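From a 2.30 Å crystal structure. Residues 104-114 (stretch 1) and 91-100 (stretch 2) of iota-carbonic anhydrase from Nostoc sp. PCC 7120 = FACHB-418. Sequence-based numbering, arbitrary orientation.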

ATOM      1  N   ALA A 104      21.840 -26.988 -14.262  1.00 70.31           N
ATOM      2  CA  ALA A 104      22.198 -25.868 -13.352  1.00 71.45           C
ATOM      3  C   ALA A 104      21.586 -26.084 -11.959  1.00 70.40           C
ATOM      4  O   ALA A 104      22.038 -25.414 -11.004  1.00 71.14           O
ATOM      5  CB  ALA A 104      21.755 -24.555 -13.944  1.00 69.93           C
ATOM      6  N   PHE A 105      20.597 -26.976 -11.844  1.00 68.69           N
ATOM      7  CA  PHE A 105      19.999 -27.409 -10.550  1.00 73.52           C
ATOM      8  C   PHE A 105      20.058 -28.933 -10.479  1.00 78.49           C
ATOM      9  O   PHE A 105      19.042 -29.617 -10.592  1.00 77.83           O
ATOM     10  CB  PHE A 105      18.593 -26.830 -10.395  1.00 71.18           C
ATOM     11  CG  PHE A 105      18.529 -25.324 -10.486  1.00 68.93           C
ATOM     12  CD1 PHE A 105      18.845 -24.524  -9.403  1.00 70.93           C
ATOM     13  CD2 PHE A 105      18.167 -24.691 -11.657  1.00 64.98           C
ATOM     14  CE1 PHE A 105      18.797 -23.139  -9.483  1.00 68.37           C
ATOM     15  CE2 PHE A 105      18.114 -23.308 -11.735  1.00 68.02           C
ATOM     16  CZ  PHE A 105      18.428 -22.528 -10.649  1.00 67.70           C
ATOM     17  N   PRO A 106      21.271 -29.499 -10.285  1.00 76.47           N
ATOM     18  CA  PRO A 106      21.508 -30.926 -10.493  1.00 79.39           C
ATOM     19  C   PRO A 106      20.768 -31.818  -9.488  1.00 82.02           C
ATOM     20  O   PRO A 106      20.551 -32.965  -9.809  1.00 81.73           O
ATOM     21  CB  PRO A 106      23.018 -31.122 -10.284  1.00 78.20           C
ATOM     22  CG  PRO A 106      23.612 -29.725 -10.200  1.00 79.84           C
ATOM     23  CD  PRO A 106      22.478 -28.783  -9.852  1.00 75.44           C
ATOM     24  N   GLU A 107      20.427 -31.274  -8.312  1.00 81.75           N
ATOM     25  CA  GLU A 107      19.840 -32.038  -7.177  1.00 79.98           C
ATOM     26  C   GLU A 107      18.313 -32.117  -7.331  1.00 77.81           C
ATOM     27  O   GLU A 107      17.675 -32.747  -6.470  1.00 80.26           O
ATOM     28  CB  GLU A 107      20.249 -31.402  -5.843  1.00 85.38           C
ATOM     29  N   ASP A 108      17.759 -31.527  -8.399  1.00 71.46           N
ATOM     30  CA  ASP A 108      16.291 -31.387  -8.620  1.00 76.67           C
ATOM     31  C   ASP A 108      15.779 -32.512  -9.534  1.00 75.42           C
ATOM     32  O   ASP A 108      15.986 -32.430 -10.766  1.00 69.70           O
ATOM     33  CB  ASP A 108      15.936 -30.017  -9.215  1.00 74.61           C
ATOM     34  CG  ASP A 108      16.171 -28.825  -8.291  1.00 69.01           C
ATOM     35  OD1 ASP A 108      16.477 -29.034  -7.096  1.00 68.01           O
ATOM     36  OD2 ASP A 108      16.056 -27.690  -8.783  1.00 70.66           O
ATOM     37  N   LYS A 109      15.089 -33.497  -8.953  1.00 73.48           N
ATOM     38  CA  LYS A 109      14.382 -34.572  -9.695  1.00 67.61           C
ATOM     39  C   LYS A 109      13.031 -34.033 -10.182  1.00 74.11           C
ATOM     40  O   LYS A 109      12.590 -34.449 -11.262  1.00 75.46           O
ATOM     41  CB  LYS A 109      14.235 -35.814  -8.811  1.00 75.74           C
ATOM     42  N   GLY A 110      12.418 -33.111  -9.428  1.00 76.61           N
ATOM     43  CA  GLY A 110      11.121 -32.484  -9.760  1.00 68.53           C
ATOM     44  C   GLY A 110      10.073 -32.798  -8.709  1.00 71.63           C
ATOM     45  O   GLY A 110       9.617 -33.949  -8.648  1.00 71.58           O
ATOM     46  N   PHE A 111       9.703 -31.808  -7.898  1.00 69.61           N
ATOM     47  CA  PHE A 111       8.766 -31.966  -6.757  1.00 70.01           C
ATOM     48  C   PHE A 111       7.367 -32.336  -7.272  1.00 70.93           C
ATOM     49  O   PHE A 111       6.718 -33.214  -6.662  1.00 67.67           O
ATOM     50  CB  PHE A 111       8.734 -30.689  -5.917  1.00 71.96           C
ATOM     51  CG  PHE A 111       7.765 -30.741  -4.766  1.00 72.23           C
ATOM     52  CD1 PHE A 111       8.047 -31.501  -3.639  1.00 72.60           C
ATOM     53  CD2 PHE A 111       6.562 -30.051  -4.820  1.00 71.42           C
ATOM     54  CE1 PHE A 111       7.148 -31.563  -2.586  1.00 69.86           C
ATOM     55  CE2 PHE A 111       5.665 -30.116  -3.768  1.00 70.00           C
ATOM     56  CZ  PHE A 111       5.962 -30.867  -2.653  1.00 70.57           C
ATOM     57  N   ALA A 112       6.936 -31.710  -8.373  1.00 71.31           N
ATOM     58  CA  ALA A 112       5.565 -31.808  -8.935  1.00 72.53           C
ATOM     59  C   ALA A 112       5.331 -33.180  -9.568  1.00 74.56           C
ATOM     60  O   ALA A 112       4.176 -33.434  -9.974  1.00 76.99           O
ATOM     61  CB  ALA A 112       5.339 -30.720  -9.955  1.00 69.10           C
ATOM     62  N   LEU A 113       6.374 -34.014  -9.660  1.00 69.13           N
ATOM     63  CA  LEU A 113       6.361 -35.283 -10.437  1.00 68.36           C
ATOM     64  C   LEU A 113       6.160 -36.498  -9.522  1.00 75.39           C
ATOM     65  O   LEU A 113       6.551 -37.583  -9.951  1.00 77.57           O
ATOM     66  CB  LEU A 113       7.686 -35.411 -11.194  1.00 73.17           C
ATOM     67  CG  LEU A 113       8.048 -34.233 -12.094  1.00 73.78           C
ATOM     68  CD1 LEU A 113       9.219 -34.587 -13.003  1.00 72.13           C
ATOM     69  CD2 LEU A 113       6.849 -33.797 -12.916  1.00 67.07           C
ATOM     70  N   SER A 114       5.587 -36.328  -8.324  1.00 72.58           N
ATOM     71  CA  SER A 114       5.343 -37.417  -7.337  1.00 70.95           C
ATOM     72  C   SER A 114       3.882 -37.881  -7.388  1.00 71.15           C
ATOM     73  O   SER A 114       3.413 -38.437  -6.377  1.00 73.72           O
ATOM     74  CB  SER A 114       5.711 -37.000  -5.936  1.00 72.99           C
ATOM     75  OG  SER A 114       7.114 -36.880  -5.782  1.00 82.51           O
TER
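Stretch 2, residues 91-100: RAGALAYFVG

Residues 91-99 of stretch 2 form a helix, and Gly-100, with positive phi (61°), is the first residue to leave it; its N still bonds to Ala-96 O at 2.7 Å. Stretch 1 has a type I turn from Phe-105 to Asp-108, then passes the C-terminal end of the helix, where the backbones come closest in register at Gly-110 and Val-99, CA to CA 3.9 Å. Carbonyl groups of the last helical turn receive its amides: Phe-111 N donates to Tyr-97 O (2.9 Å, 167°) and Ala-112 N to Phe-98 O (2.8 Å, 147°). Phe-111 N also lies 3.0 Å from Phe-98 O, but the angle is too poor for a hydrogen bond. Gly-110 CA adds a CA-H...O contact to Tyr-97 O at 3.5 Å. The closeness depends on two glycines: an ideal CB on Gly-110 would lie 2.9 Å from Val-99 C, and one on Gly-100 would lie 2.6 Å from Asp-108 O. Along the helix from there, the Phe-105 ring packs on small residues, with CZ 3.4 Å from Gly-93 CA and CD2 3.4 Å from Ala-96 CB. Asp-108 CB sits 3.5 Å from Ala-96 O, while both of its carboxylate oxygens are hydrogen-bonded elsewhere in the structure. The CA-to-CB bond of Tyr-97 points away from stretch 1, yet the end of its side chain comes nearer, placing OH over one face of the Phe-111 ring, 3.3 Å from CG of Phe-111. These two rings are near parallel (21°) but slid apart, centroids 5.3 Å apart, so they barely overlap; Phe-111 CB instead covers one face of the tyrosine ring, 3.5 Å from Tyr-97 CE2. Looser apolar contacts complete the interface: Ala-112 CB to Phe-98 CB at 4.1 Å and Leu-113 CD2 to Val-99 CG1 at 4.5 Å. Together the stretches bury 573 Å².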

ATOM      1  N   ARG A  91      12.925 -17.561 -12.563  1.00 56.46           N
ATOM      2  CA  ARG A  91      11.969 -18.449 -13.264  1.00 56.75           C
ATOM      3  C   ARG A  91      12.570 -19.856 -13.413  1.00 61.16           C
ATOM      4  O   ARG A  91      11.877 -20.843 -13.087  1.00 60.74           O
ATOM      5  CB  ARG A  91      11.642 -17.817 -14.620  1.00 59.41           C
ATOM      6  CG  ARG A  91      10.564 -18.534 -15.416  1.00 65.24           C
ATOM      7  CD  ARG A  91      10.303 -17.824 -16.734  1.00 73.97           C
ATOM      8  NE  ARG A  91       9.300 -18.514 -17.534  1.00 80.37           N
ATOM      9  CZ  ARG A  91       9.512 -19.637 -18.218  1.00 86.20           C
ATOM     10  NH1 ARG A  91      10.699 -20.223 -18.193  1.00 81.94           N
ATOM     11  NH2 ARG A  91       8.529 -20.176 -18.921  1.00 88.21           N
ATOM     12  N   ALA A  92      13.807 -19.952 -13.903  1.00 57.62           N
ATOM     13  CA  ALA A  92      14.490 -21.239 -14.168  1.00 62.10           C
ATOM     14  C   ALA A  92      14.600 -22.024 -12.861  1.00 60.52           C
ATOM     15  O   ALA A  92      14.376 -23.251 -12.879  1.00 64.59           O
ATOM     16  CB  ALA A  92      15.847 -20.990 -14.777  1.00 61.38           C
ATOM     17  N   GLY A  93      14.946 -21.345 -11.765  1.00 56.32           N
ATOM     18  CA  GLY A  93      15.037 -21.964 -10.425  1.00 59.61           C
ATOM     19  C   GLY A  93      13.721 -22.622 -10.034  1.00 61.77           C
ATOM     20  O   GLY A  93      13.750 -23.757  -9.506  1.00 55.04           O
ATOM     21  N   ALA A  94      12.598 -21.945 -10.300  1.00 58.58           N
ATOM     22  CA  ALA A  94      11.235 -22.383  -9.904  1.00 60.73           C
ATOM     23  C   ALA A  94      10.833 -23.591 -10.755  1.00 60.07           C
ATOM     24  O   ALA A  94      10.415 -24.601 -10.173  1.00 64.16           O
ATOM     25  CB  ALA A  94      10.252 -21.240 -10.039  1.00 51.03           C
ATOM     26  N   LEU A  95      10.956 -23.474 -12.078  1.00 58.32           N
ATOM     27  CA  LEU A  95      10.698 -24.573 -13.044  1.00 68.69           C
ATOM     28  C   LEU A  95      11.492 -25.819 -12.629  1.00 64.92           C
ATOM     29  O   LEU A  95      10.884 -26.904 -12.440  1.00 63.45           O
ATOM     30  CB  LEU A  95      11.116 -24.100 -14.437  1.00 65.21           C
ATOM     31  CG  LEU A  95      10.748 -25.043 -15.577  1.00 68.87           C
ATOM     32  CD1 LEU A  95       9.249 -25.305 -15.591  1.00 65.57           C
ATOM     33  CD2 LEU A  95      11.216 -24.477 -16.910  1.00 65.28           C
ATOM     34  N   ALA A  96      12.806 -25.660 -12.482  1.00 62.29           N
ATOM     35  CA  ALA A  96      13.741 -26.740 -12.116  1.00 60.91           C
ATOM     36  C   ALA A  96      13.212 -27.442 -10.859  1.00 69.11           C
ATOM     37  O   ALA A  96      13.163 -28.680 -10.835  1.00 71.59           O
ATOM     38  CB  ALA A  96      15.116 -26.164 -11.909  1.00 60.35           C
ATOM     39  N   TYR A  97      12.816 -26.687  -9.836  1.00 65.81           N
ATOM     40  CA  TYR A  97      12.365 -27.280  -8.554  1.00 66.81           C
ATOM     41  C   TYR A  97      11.200 -28.237  -8.823  1.00 63.85           C
ATOM     42  O   TYR A  97      11.163 -29.326  -8.223  1.00 65.59           O
ATOM     43  CB  TYR A  97      11.955 -26.217  -7.534  1.00 65.54           C
ATOM     44  CG  TYR A  97      11.308 -26.817  -6.314  1.00 62.25           C
ATOM     45  CD1 TYR A  97      12.067 -27.473  -5.361  1.00 63.23           C
ATOM     46  CD2 TYR A  97       9.932 -26.797  -6.147  1.00 58.71           C
ATOM     47  CE1 TYR A  97      11.480 -28.067  -4.255  1.00 66.39           C
ATOM     48  CE2 TYR A  97       9.329 -27.377  -5.041  1.00 61.95           C
ATOM     49  CZ  TYR A  97      10.107 -28.012  -4.090  1.00 64.72           C
ATOM     50  OH  TYR A  97       9.532 -28.581  -2.991  1.00 69.95           O
ATOM     51  N   PHE A  98      10.271 -27.834  -9.690  1.00 62.86           N
ATOM     52  CA  PHE A  98       8.972 -28.528  -9.887  1.00 62.01           C
ATOM     53  C   PHE A  98       9.134 -29.751 -10.797  1.00 69.51           C
ATOM     54  O   PHE A  98       8.514 -30.791 -10.480  1.00 72.58           O
ATOM     55  CB  PHE A  98       7.911 -27.547 -10.391  1.00 66.14           C
ATOM     56  CG  PHE A  98       7.340 -26.687  -9.292  1.00 68.80           C
ATOM     57  CD1 PHE A  98       6.709 -27.265  -8.202  1.00 62.33           C
ATOM     58  CD2 PHE A  98       7.473 -25.308  -9.325  1.00 62.03           C
ATOM     59  CE1 PHE A  98       6.207 -26.482  -7.180  1.00 66.78           C
ATOM     60  CE2 PHE A  98       6.971 -24.529  -8.298  1.00 58.99           C
ATOM     61  CZ  PHE A  98       6.336 -25.116  -7.232  1.00 62.30           C
ATOM     62  N   VAL A  99       9.945 -29.640 -11.854  1.00 65.83           N
ATOM     63  CA  VAL A  99       9.989 -30.628 -12.975  1.00 70.39           C
ATOM     64  C   VAL A  99      11.422 -31.120 -13.239  1.00 64.72           C
ATOM     65  O   VAL A  99      11.575 -31.979 -14.104  1.00 76.66           O
ATOM     66  CB  VAL A  99       9.377 -30.021 -14.252  1.00 63.29           C
ATOM     67  CG1 VAL A  99       7.927 -29.621 -14.060  1.00 61.96           C
ATOM     68  CG2 VAL A  99      10.190 -28.848 -14.766  1.00 58.89           C
ATOM     69  N   GLY A 100      12.433 -30.598 -12.542  1.00 67.88           N
ATOM     70  CA  GLY A 100      13.853 -30.951 -12.762  1.00 70.46           C
ATOM     71  C   GLY A 100      14.320 -30.619 -14.173  1.00 67.22           C
ATOM     72  O   GLY A 100      13.906 -29.568 -14.708  1.00 68.45           O
TER